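Long-range contact in putative hydrogenase (Pyrococcus furiosus, PDB 3LYU), which is a putative oxidoreductase that probably binds FAD and a [2Fe-2S] cluster, represented here by its C-terminal alpha-beta domain: residues I21-A26 / V47-V52. Residues are numbered along the deposited sequence; the frame is centred on the assembly and turned at random.
Sequences ILAIGA and VTTLHV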
loop_
_atom_site.group_PDB
_atom_site.type_symbol
_atom_site.label_atom_id
_atom_site.label_comp_id
_atom_site.label_asym_id
_atom_site.label_seq_id
_atom_site.Cartn_x
_atom_site.Cartn_y
_atom_site.Cartn_z
ATOM N N ILE B 21 5.868 9.979 22.940
ATOM C CA ILE B 21 6.370 9.020 21.966
ATOM C C ILE B 21 7.772 8.485 22.254
ATOM O O ILE B 21 8.675 9.224 22.630
ATOM C CB ILE B 21 6.370 9.638 20.525
ATOM C CG1 ILE B 21 4.983 10.206 20.194
ATOM C CG2 ILE B 21 6.773 8.570 19.494
ATOM C CD1 ILE B 21 4.934 11.039 18.936
ATOM N N LEU B 22 7.937 7.183 22.074
ATOM C CA LEU B 22 9.221 6.552 22.266
ATOM C C LEU B 22 9.709 6.205 20.864
ATOM O O LEU B 22 9.254 5.226 20.260
ATOM C CB LEU B 22 9.076 5.276 23.100
ATOM C CG LEU B 22 10.358 4.437 23.145
ATOM C CD1 LEU B 22 11.526 5.291 23.644
ATOM C CD2 LEU B 22 10.164 3.241 24.033
ATOM N N ALA B 23 10.610 7.022 20.335
ATOM C CA ALA B 23 11.155 6.784 19.010
ATOM C C ALA B 23 12.483 6.027 19.156
ATOM O O ALA B 23 13.449 6.559 19.694
ATOM C CB ALA B 23 11.359 8.108 18.295
ATOM N N ILE B 24 12.510 4.782 18.677
ATOM C CA ILE B 24 13.690 3.920 18.762
ATOM C C ILE B 24 14.461 3.774 17.445
ATOM O O ILE B 24 13.872 3.659 16.369
ATOM C CB ILE B 24 13.291 2.518 19.233
ATOM C CG1 ILE B 24 12.488 2.623 20.517
ATOM C CG2 ILE B 24 14.521 1.682 19.472
ATOM C CD1 ILE B 24 11.925 1.324 20.962
ATOM N N GLY B 25 15.785 3.782 17.543
ATOM C CA GLY B 25 16.614 3.635 16.365
ATOM C C GLY B 25 17.729 2.674 16.683
ATOM O O GLY B 25 18.553 2.948 17.544
ATOM N N ALA B 26 17.747 1.531 16.008
ATOM C CA ALA B 26 18.791 0.542 16.236
ATOM C C ALA B 26 19.905 0.716 15.208
ATOM O O ALA B 26 19.650 0.914 14.022
ATOM C CB ALA B 26 18.211 -0.852 16.151
ATOM N N VAL B 47 8.480 13.350 22.693
ATOM C CA VAL B 47 9.224 12.205 22.206
ATOM C C VAL B 47 10.575 12.044 22.900
ATOM O O VAL B 47 11.304 13.010 23.119
ATOM C CB VAL B 47 9.410 12.282 20.657
ATOM C CG1 VAL B 47 10.118 13.561 20.281
ATOM C CG2 VAL B 47 10.187 11.070 20.153
ATOM N N THR B 48 10.879 10.810 23.285
ATOM C CA THR B 48 12.144 10.487 23.927
ATOM C C THR B 48 12.714 9.412 23.007
ATOM O O THR B 48 12.064 8.385 22.756
ATOM C CB THR B 48 11.949 9.897 25.330
ATOM O OG1 THR B 48 11.585 8.521 25.214
ATOM C CG2 THR B 48 10.846 10.637 26.081
ATOM N N THR B 49 13.911 9.654 22.481
ATOM C CA THR B 49 14.518 8.705 21.564
ATOM C C THR B 49 15.476 7.749 22.231
ATOM O O THR B 49 16.130 8.080 23.220
ATOM C CB THR B 49 15.285 9.415 20.413
ATOM O OG1 THR B 49 16.307 10.256 20.958
ATOM C CG2 THR B 49 14.334 10.247 19.564
ATOM N N LEU B 50 15.561 6.551 21.685
ATOM C CA LEU B 50 16.465 5.559 22.229
ATOM C C LEU B 50 17.339 5.043 21.102
ATOM O O LEU B 50 16.831 4.608 20.076
ATOM C CB LEU B 50 15.674 4.405 22.857
ATOM C CG LEU B 50 16.467 3.118 23.144
ATOM C CD1 LEU B 50 17.504 3.377 24.214
ATOM C CD2 LEU B 50 15.524 2.006 23.567
ATOM N N HIS B 51 18.650 5.114 21.277
ATOM C CA HIS B 51 19.556 4.617 20.258
ATOM C C HIS B 51 20.348 3.462 20.839
ATOM O O HIS B 51 21.158 3.661 21.753
ATOM C CB HIS B 51 20.538 5.704 19.793
ATOM C CG HIS B 51 21.410 5.276 18.647
ATOM N ND1 HIS B 51 22.598 5.901 18.340
ATOM C CD2 HIS B 51 21.256 4.293 17.727
ATOM C CE1 HIS B 51 23.141 5.323 17.282
ATOM N NE2 HIS B 51 22.344 4.344 16.891
ATOM N N VAL B 52 20.112 2.257 20.321
ATOM C CA VAL B 52 20.846 1.086 20.795
ATOM C C VAL B 52 21.777 0.655 19.669
ATOM O O VAL B 52 21.336 0.318 18.568
ATOM C CB VAL B 52 19.896 -0.078 21.183
ATOM C CG1 VAL B 52 20.698 -1.206 21.820
ATOM C CG2 VAL B 52 18.820 0.421 22.145
#
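Segments 21-26 and 47-52 run parallel, buried near the centre of the chain and stitched by five backbone hydrogen bonds, and their side chains divide between the two faces of the sheet. On the face of I21, A23 and T49, V47 sets CG2 anti to its backbone N, which brings that methyl 3.7 Å from A23 CB. T49 adds its own CG2, 3.9 Å from A23 CB, while T49 OG1, held between backbone N and carbonyl carbon (chi1 59°), hydrogen-bonds to H71 ND1 on the next strand. The segments belong to a right-handed beta-alpha-beta unit whose helix 29-42 packs on this same face; in the Rossmann-like sheet of order 3-2-1-4-5, strand 20-26 is central, with 46-54 beside it. Farther along, H51 has CG anti to its backbone N (chi1 -175°), and the ring swings back so that CD2 meets G25 O edge-on, in the ring plane, at 3.0 Å. NE2 is hydrogen-bonded to Y27 O, which fixes the ring's rotation; an alanine here, lacking both these contacts, would probably loosen the end of strand 20-26. On the opposite face, L22 crosses T48 obliquely, its CD1 3.3 Å from T48 O and also meeting T48 OG1, and I24 CG2 lies 4.2 Å from L50 CD2, with helix 84-104 packed against I24 and V52.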